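Local coordinates for enoyl-CoA hydratase/isomerase (Shewanella pealeana, PDB 4KPK), which probably acts as an isomerase of the crotonase-like enoyl-CoA hydratase/isomerase family, presumably on acyl-CoA thioesters, at residues R106-M111 with L117-E122; F167-V172 with L176-I181; L54-K59 with E65-E70. All coordinates share one frame; numbering follows the deposited sequence.

Contact 1 (R106-M111 with L117-E122); sequences RKQAKM and LADANE
Met-111 and Asp-119 meet where the turn after helix 102-109 faces helix 113-132, with a carboxylate on one side and a selenomethionine selenoether on the other. The methyl CE of Met-111 sits 3.1 Å from OD1 of Asp-119, a short approach, best treated with caution, while SE is 3.6 Å from the same oxygen, the two side chains meeting at about a right angle. Met-111 reaches there with CG beside its backbone N and a turn about the CG-SE bond (chi3 136°) that carries the methyl CE to the carboxylate.

The polar approach is looser: Gln-108, extended beyond CG, brings its amide NE2 to 3.9 Å from Asp-119 OD2, too far for a hydrogen bond, with amide and carboxylate planes turned 44° from each other. That oxygen instead accepts a weak hydrogen bond from Trp-104 NE1. With an alanine here in place of Asp-119, the Trp-104 indole would probably lose the acceptor of its weak hydrogen bond, and a gap would open beside the Met-111 methyl. The carboxylate is thus met here by a soft selenoether and a distant amide, so the two helices meet through side-chain packing, with no hydrogen bond across.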
# COMPACT_ATOMS: atom_id res chain seq x y z
N ARG A 106 -31.88 -1.98 15.85
CA ARG A 106 -33.07 -1.21 16.26
C ARG A 106 -32.79 -0.33 17.47
O ARG A 106 -33.29 0.78 17.55
CB ARG A 106 -34.23 -2.10 16.65
CG ARG A 106 -34.91 -2.78 15.47
CD ARG A 106 -35.97 -3.75 15.94
NE ARG A 106 -36.31 -4.69 14.88
CZ ARG A 106 -37.11 -4.43 13.84
NH1 ARG A 106 -37.68 -3.24 13.67
NH2 ARG A 106 -37.36 -5.39 12.96
N LYS A 107 -32.04 -0.86 18.41
CA LYS A 107 -31.67 -0.10 19.60
C LYS A 107 -30.79 1.10 19.23
O LYS A 107 -31.05 2.21 19.71
CB LYS A 107 -30.95 -0.97 20.63
CG LYS A 107 -31.74 -2.22 21.03
CD LYS A 107 -31.15 -2.79 22.30
CE LYS A 107 -31.77 -4.10 22.74
NZ LYS A 107 -30.93 -4.51 23.90
N GLN A 108 -29.79 0.89 18.37
CA GLN A 108 -28.89 1.99 17.96
C GLN A 108 -29.64 3.13 17.28
O GLN A 108 -29.37 4.33 17.48
CB GLN A 108 -27.81 1.47 16.98
CG GLN A 108 -26.83 0.46 17.59
CD GLN A 108 -25.96 -0.21 16.51
OE1 GLN A 108 -26.46 -0.90 15.59
NE2 GLN A 108 -24.67 -0.02 16.62
N ALA A 109 -30.58 2.74 16.43
CA ALA A 109 -31.43 3.70 15.74
C ALA A 109 -32.13 4.67 16.70
O ALA A 109 -32.30 5.81 16.36
CB ALA A 109 -32.48 2.97 14.91
N LYS A 110 -32.50 4.21 17.89
CA LYS A 110 -33.27 5.03 18.84
C LYS A 110 -32.31 5.81 19.72
O LYS A 110 -32.75 6.62 20.50
CB LYS A 110 -34.12 4.16 19.78
CG LYS A 110 -35.36 3.51 19.23
CD LYS A 110 -35.87 2.58 20.35
CE LYS A 110 -37.21 1.91 20.05
NZ LYS A 110 -37.10 0.61 19.30
N MSE A 111 -31.01 5.56 19.60
CA MSE A 111 -30.05 6.18 20.49
C MSE A 111 -29.84 7.62 20.06
O MSE A 111 -30.00 7.93 18.89
CB MSE A 111 -28.73 5.45 20.42
CG MSE A 111 -28.72 4.29 21.40
SE MSE A 111 -27.04 3.25 21.14
CE MSE A 111 -26.63 3.05 23.04
N LEU A 117 -22.13 7.36 20.46
CA LEU A 117 -20.72 7.58 20.56
C LEU A 117 -20.05 6.59 21.50
O LEU A 117 -18.99 6.02 21.16
CB LEU A 117 -20.45 9.02 20.99
CG LEU A 117 -19.00 9.51 20.91
CD1 LEU A 117 -18.58 9.82 19.47
CD2 LEU A 117 -18.81 10.76 21.78
N ALA A 118 -20.68 6.37 22.66
CA ALA A 118 -20.25 5.36 23.60
C ALA A 118 -20.23 3.97 22.93
O ALA A 118 -19.27 3.25 23.09
CB ALA A 118 -21.19 5.34 24.81
N ASP A 119 -21.29 3.59 22.21
CA ASP A 119 -21.29 2.27 21.48
C ASP A 119 -20.08 2.17 20.58
O ASP A 119 -19.27 1.29 20.72
CB ASP A 119 -22.50 2.14 20.56
CG ASP A 119 -23.48 1.21 21.07
OD1 ASP A 119 -24.04 1.53 22.14
OD2 ASP A 119 -23.66 0.13 20.43
N ALA A 120 -19.94 3.18 19.73
CA ALA A 120 -18.87 3.20 18.76
C ALA A 120 -17.53 3.11 19.45
O ALA A 120 -16.64 2.35 18.92
CB ALA A 120 -18.97 4.41 17.82
N ASN A 121 -17.37 3.78 20.63
CA ASN A 121 -16.11 3.79 21.30
C ASN A 121 -15.79 2.45 21.86
O ASN A 121 -14.65 2.09 21.89
CB ASN A 121 -15.97 4.81 22.45
CG ASN A 121 -15.79 6.24 21.97
OD1 ASN A 121 -15.19 6.52 20.93
ND2 ASN A 121 -16.26 7.17 22.79
N GLU A 122 -16.79 1.70 22.30
CA GLU A 122 -16.52 0.33 22.72
C GLU A 122 -16.08 -0.59 21.57
O GLU A 122 -15.20 -1.40 21.76
CB GLU A 122 -17.73 -0.28 23.45
CG GLU A 122 -17.94 0.44 24.78
CD GLU A 122 -16.66 0.47 25.63
OE1 GLU A 122 -16.38 -0.55 26.32
OE2 GLU A 122 -15.92 1.50 25.60

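Contact 2 (F167-V172 with L176-I181); sequences FCLSEV and LIPAVI
An inverse gamma turn centred on Pro-178 lies in the loop that follows strand 167-168, a loop that in the crotonase fold borders the active-site pocket; Glu-171 probably corresponds to one of the two pocket glutamates of enoyl-CoA hydratases, though its role here is not established. The loop closes on itself through Leu-176 N, which donates to Glu-171 O at 2.9 Å from well above the carbonyl plane, the N-H...O angle being 145°. Beside it, Val-172 CA makes a CH...O contact of 3.2 Å with Leu-176 O.

The Glu-171 side chain folds back over the 176-178 backbone. With its chain bent at chi2 (71°), CG lies 3.4 Å from the carbonyl carbon of Ile-177, and OE1 comes to 3.5 Å from Pro-178 CB, so the carboxylate rests against the proline ring. Leu-169 completes the apolar side: its CD2 is 4.1 Å from both Pro-178 CG and Ile-181 CD1.

The short, weakly bonded strand 167-168 pairs antiparallel with 203-204, and Leu-169 and Pro-178 both pack on Met-198 of helix 191-200. Val-180 and Ile-181 lean on helix 113-132, while Val-172 meets Val-244 of the second subunit.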
# COMPACT_ATOMS: atom_id res chain seq x y z
N PHE A 167 -17.55 -11.55 1.84
CA PHE A 167 -17.26 -10.23 2.45
C PHE A 167 -18.06 -9.13 1.78
O PHE A 167 -18.40 -9.23 0.59
CB PHE A 167 -15.75 -9.90 2.37
CG PHE A 167 -14.90 -11.02 2.83
CD1 PHE A 167 -14.53 -11.13 4.15
CD2 PHE A 167 -14.52 -12.02 1.92
CE1 PHE A 167 -13.77 -12.22 4.56
CE2 PHE A 167 -13.77 -13.07 2.32
CZ PHE A 167 -13.41 -13.20 3.64
N CYS A 168 -18.30 -8.07 2.52
CA CYS A 168 -19.23 -7.04 2.12
C CYS A 168 -19.04 -5.87 3.08
O CYS A 168 -19.12 -6.06 4.30
CB CYS A 168 -20.68 -7.58 2.26
SG CYS A 168 -21.95 -6.68 1.40
N LEU A 169 -18.80 -4.68 2.56
CA LEU A 169 -18.90 -3.43 3.39
C LEU A 169 -20.22 -2.68 3.08
O LEU A 169 -20.26 -1.80 2.21
CB LEU A 169 -17.71 -2.53 3.10
CG LEU A 169 -16.36 -3.11 3.52
CD1 LEU A 169 -15.33 -3.05 2.39
CD2 LEU A 169 -15.92 -2.39 4.81
N SER A 170 -21.26 -3.02 3.83
CA SER A 170 -22.67 -2.72 3.51
C SER A 170 -23.24 -1.39 4.05
O SER A 170 -24.39 -1.06 3.74
CB SER A 170 -23.58 -3.79 4.16
OG SER A 170 -23.14 -5.07 3.88
N GLU A 171 -22.49 -0.71 4.91
CA GLU A 171 -23.04 0.39 5.68
C GLU A 171 -23.74 1.44 4.86
O GLU A 171 -24.80 1.89 5.27
CB GLU A 171 -21.94 1.09 6.47
CG GLU A 171 -21.63 0.42 7.80
CD GLU A 171 -20.92 -0.91 7.67
OE1 GLU A 171 -20.42 -1.27 6.56
OE2 GLU A 171 -20.85 -1.55 8.73
N VAL A 172 -23.17 1.83 3.70
CA VAL A 172 -23.79 2.89 2.89
C VAL A 172 -25.14 2.46 2.31
O VAL A 172 -25.89 3.33 1.88
CB VAL A 172 -22.89 3.48 1.75
CG1 VAL A 172 -21.64 4.10 2.35
CG2 VAL A 172 -22.55 2.47 0.64
N LEU A 176 -25.29 4.50 6.35
CA LEU A 176 -24.24 4.46 7.36
C LEU A 176 -22.86 4.41 6.72
O LEU A 176 -22.74 4.43 5.49
CB LEU A 176 -24.43 3.30 8.37
CG LEU A 176 -25.75 3.30 9.15
CD1 LEU A 176 -25.91 2.01 9.96
CD2 LEU A 176 -25.93 4.53 10.06
N ILE A 177 -21.83 4.38 7.56
CA ILE A 177 -20.45 4.17 7.09
C ILE A 177 -19.71 3.24 8.05
O ILE A 177 -20.04 3.21 9.24
CB ILE A 177 -19.64 5.46 6.97
CG1 ILE A 177 -19.66 6.23 8.30
CG2 ILE A 177 -20.21 6.34 5.89
CD1 ILE A 177 -18.67 7.40 8.31
N PRO A 178 -18.76 2.44 7.52
CA PRO A 178 -18.01 1.52 8.41
C PRO A 178 -16.88 2.26 9.08
O PRO A 178 -15.74 2.02 8.79
CB PRO A 178 -17.51 0.45 7.44
CG PRO A 178 -17.37 1.16 6.15
CD PRO A 178 -18.43 2.22 6.09
N ALA A 179 -17.20 3.18 9.97
CA ALA A 179 -16.20 4.16 10.39
C ALA A 179 -15.19 3.54 11.31
O ALA A 179 -13.98 3.80 11.18
CB ALA A 179 -16.89 5.31 11.07
N VAL A 180 -15.66 2.76 12.29
CA VAL A 180 -14.78 2.26 13.34
C VAL A 180 -13.75 1.24 12.81
O VAL A 180 -12.62 1.21 13.27
CB VAL A 180 -15.60 1.65 14.53
CG1 VAL A 180 -14.70 1.03 15.60
CG2 VAL A 180 -16.43 2.73 15.18
N ILE A 181 -14.14 0.44 11.82
CA ILE A 181 -13.23 -0.57 11.27
C ILE A 181 -12.32 -0.06 10.14
O ILE A 181 -11.31 -0.74 9.79
CB ILE A 181 -14.00 -1.82 10.78
CG1 ILE A 181 -15.07 -1.50 9.71
CG2 ILE A 181 -14.66 -2.49 11.95
CD1 ILE A 181 -15.45 -2.74 8.88

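Contact 3 (L54-K59 with E65-E70); sequences LDRSDK and EVMISE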
# COMPACT_ATOMS: atom_id res chain seq x y z
N LEU A 54 -16.38 -17.68 18.48
CA LEU A 54 -17.70 -17.12 18.31
C LEU A 54 -18.61 -18.31 18.28
O LEU A 54 -18.49 -19.30 17.41
CB LEU A 54 -17.84 -16.26 17.06
CG LEU A 54 -17.15 -14.89 17.10
CD1 LEU A 54 -15.69 -15.04 17.43
CD2 LEU A 54 -17.30 -14.10 15.80
N ASP A 55 -19.46 -18.27 19.30
CA ASP A 55 -20.28 -19.42 19.73
C ASP A 55 -21.73 -19.02 19.89
O ASP A 55 -22.42 -19.41 20.81
CB ASP A 55 -19.74 -20.03 21.06
CG ASP A 55 -20.36 -21.40 21.37
OD1 ASP A 55 -20.57 -22.21 20.41
OD2 ASP A 55 -20.65 -21.66 22.56
N ARG A 56 -22.21 -18.24 18.94
CA ARG A 56 -23.60 -17.90 18.90
C ARG A 56 -24.18 -18.31 17.54
O ARG A 56 -24.87 -17.52 16.91
CB ARG A 56 -23.71 -16.38 19.10
CG ARG A 56 -25.05 -15.90 19.52
CD ARG A 56 -25.08 -14.39 19.42
NE ARG A 56 -26.41 -13.96 19.68
CZ ARG A 56 -26.95 -12.80 19.28
NH1 ARG A 56 -26.28 -11.88 18.57
NH2 ARG A 56 -28.21 -12.58 19.59
N SER A 57 -23.90 -19.53 17.09
CA SER A 57 -24.31 -19.90 15.73
C SER A 57 -25.81 -19.72 15.49
O SER A 57 -26.22 -19.34 14.38
CB SER A 57 -23.85 -21.31 15.29
OG SER A 57 -24.39 -22.36 16.11
N ASP A 58 -26.62 -19.93 16.51
CA ASP A 58 -28.09 -19.91 16.33
C ASP A 58 -28.52 -18.56 15.76
O ASP A 58 -29.48 -18.53 14.93
CB ASP A 58 -28.87 -20.23 17.63
CG ASP A 58 -28.64 -21.66 18.14
OD1 ASP A 58 -27.96 -22.45 17.45
OD2 ASP A 58 -29.14 -21.99 19.24
N LYS A 59 -27.77 -17.48 16.12
CA LYS A 59 -27.99 -16.09 15.59
C LYS A 59 -26.88 -15.58 14.66
O LYS A 59 -26.59 -14.34 14.59
CB LYS A 59 -28.15 -15.09 16.73
CG LYS A 59 -29.04 -15.57 17.87
CD LYS A 59 -30.41 -16.02 17.42
CE LYS A 59 -31.24 -16.47 18.61
NZ LYS A 59 -32.69 -16.41 18.32
N GLU A 65 -23.96 -5.63 21.53
CA GLU A 65 -23.17 -5.02 22.65
C GLU A 65 -22.54 -6.07 23.59
O GLU A 65 -21.43 -5.92 24.14
CB GLU A 65 -24.04 -3.98 23.40
CG GLU A 65 -25.12 -4.53 24.32
CD GLU A 65 -26.37 -5.21 23.70
OE1 GLU A 65 -26.55 -5.44 22.47
OE2 GLU A 65 -27.23 -5.55 24.52
N VAL A 66 -23.24 -7.13 23.77
CA VAL A 66 -22.77 -8.19 24.60
C VAL A 66 -21.57 -8.92 23.94
O VAL A 66 -20.57 -9.09 24.59
CB VAL A 66 -23.94 -9.17 24.93
CG1 VAL A 66 -23.43 -10.45 25.59
CG2 VAL A 66 -24.99 -8.49 25.81
N MSE A 67 -21.69 -9.37 22.69
CA MSE A 67 -20.56 -9.94 21.92
C MSE A 67 -19.35 -9.06 21.97
O MSE A 67 -18.27 -9.54 22.21
CB MSE A 67 -20.91 -10.08 20.47
CG MSE A 67 -19.79 -10.59 19.57
SE MSE A 67 -20.09 -12.53 19.30
CE MSE A 67 -21.65 -12.45 18.16
N ILE A 68 -19.54 -7.77 21.70
CA ILE A 68 -18.45 -6.78 21.71
C ILE A 68 -17.77 -6.86 23.06
O ILE A 68 -16.56 -7.04 23.14
CB ILE A 68 -18.95 -5.32 21.47
CG1 ILE A 68 -19.59 -5.13 20.08
CG2 ILE A 68 -17.86 -4.31 21.68
CD1 ILE A 68 -18.87 -5.83 18.98
N SER A 69 -18.56 -6.81 24.13
CA SER A 69 -17.99 -6.72 25.47
C SER A 69 -17.32 -8.01 25.90
O SER A 69 -16.22 -8.02 26.51
CB SER A 69 -19.06 -6.30 26.49
OG SER A 69 -18.76 -6.86 27.76
N GLU A 70 -17.95 -9.13 25.54
CA GLU A 70 -17.34 -10.41 25.83
C GLU A 70 -15.99 -10.55 25.13
O GLU A 70 -15.05 -11.08 25.68
CB GLU A 70 -18.31 -11.53 25.46
CG GLU A 70 -19.53 -11.53 26.38
CD GLU A 70 -20.30 -12.82 26.39
OE1 GLU A 70 -20.18 -13.65 25.46
OE2 GLU A 70 -21.07 -12.99 27.34
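Leu-54 and Met-67 come nearest in backbone terms, their CA atoms 8.5 Å apart where the end of strand 49-54 passes the first turn of helix 65-80, and side chains, not backbone, make the contact. Met-67, a selenomethionine, does the bridging. Its CG lies anti to the backbone N (chi1 177°), and bends at chi2 and chi3 then swing the selenoether across to the strand end. There SE lies 4.4 Å from Leu-54 CG, a loose apolar contact, and the methyl CE lies 4.1 Å from CD of Arg-56, the two chains meeting at a slant.

Arg-56 is touched along its hydrocarbon part and not at its charge. It runs extended from CG to NE, so the methylene CD faces the methyl while the guanidinium travels on to other partners. One face of that group is covered by CB of Lys-59, 3.5 Å above its centre, in a turn closed by the bond from Lys-59 N to Arg-56 O (3.0 Å). Beyond the two segments, Arg-56 NH2 forms a salt bridge with Asp-101, NH1 donates to Ala-62 O, and the cation makes a cation-pi contact with Tyr-40.

One residue thus divides its labour: the arginine's aliphatic stem joins Leu-54 in accommodating a selenoether, while bonds at its charged end probably fix its orientation.

The three contacts are grouped around helix 113-132, which supplies one segment of contact 1 and touches both others. Ala-120 O of contact 1 lies 3.8 Å from Val-180 CG2 of contact 2, and Glu-122 O lies 3.9 Å from Ile-68 CG2 of contact 3. Centres of contacts 1 and 2 are about 15 Å apart, those of 1 and 3 about 17 Å. Contacts 2 and 3 do not touch, their nearest atoms being about 9 Å apart. Contacts 1 and 2 also face the second subunit, whereas contact 3 meets no other chain. The 167-172/176-181 loop probably borders the active-site pocket, as in related crotonases.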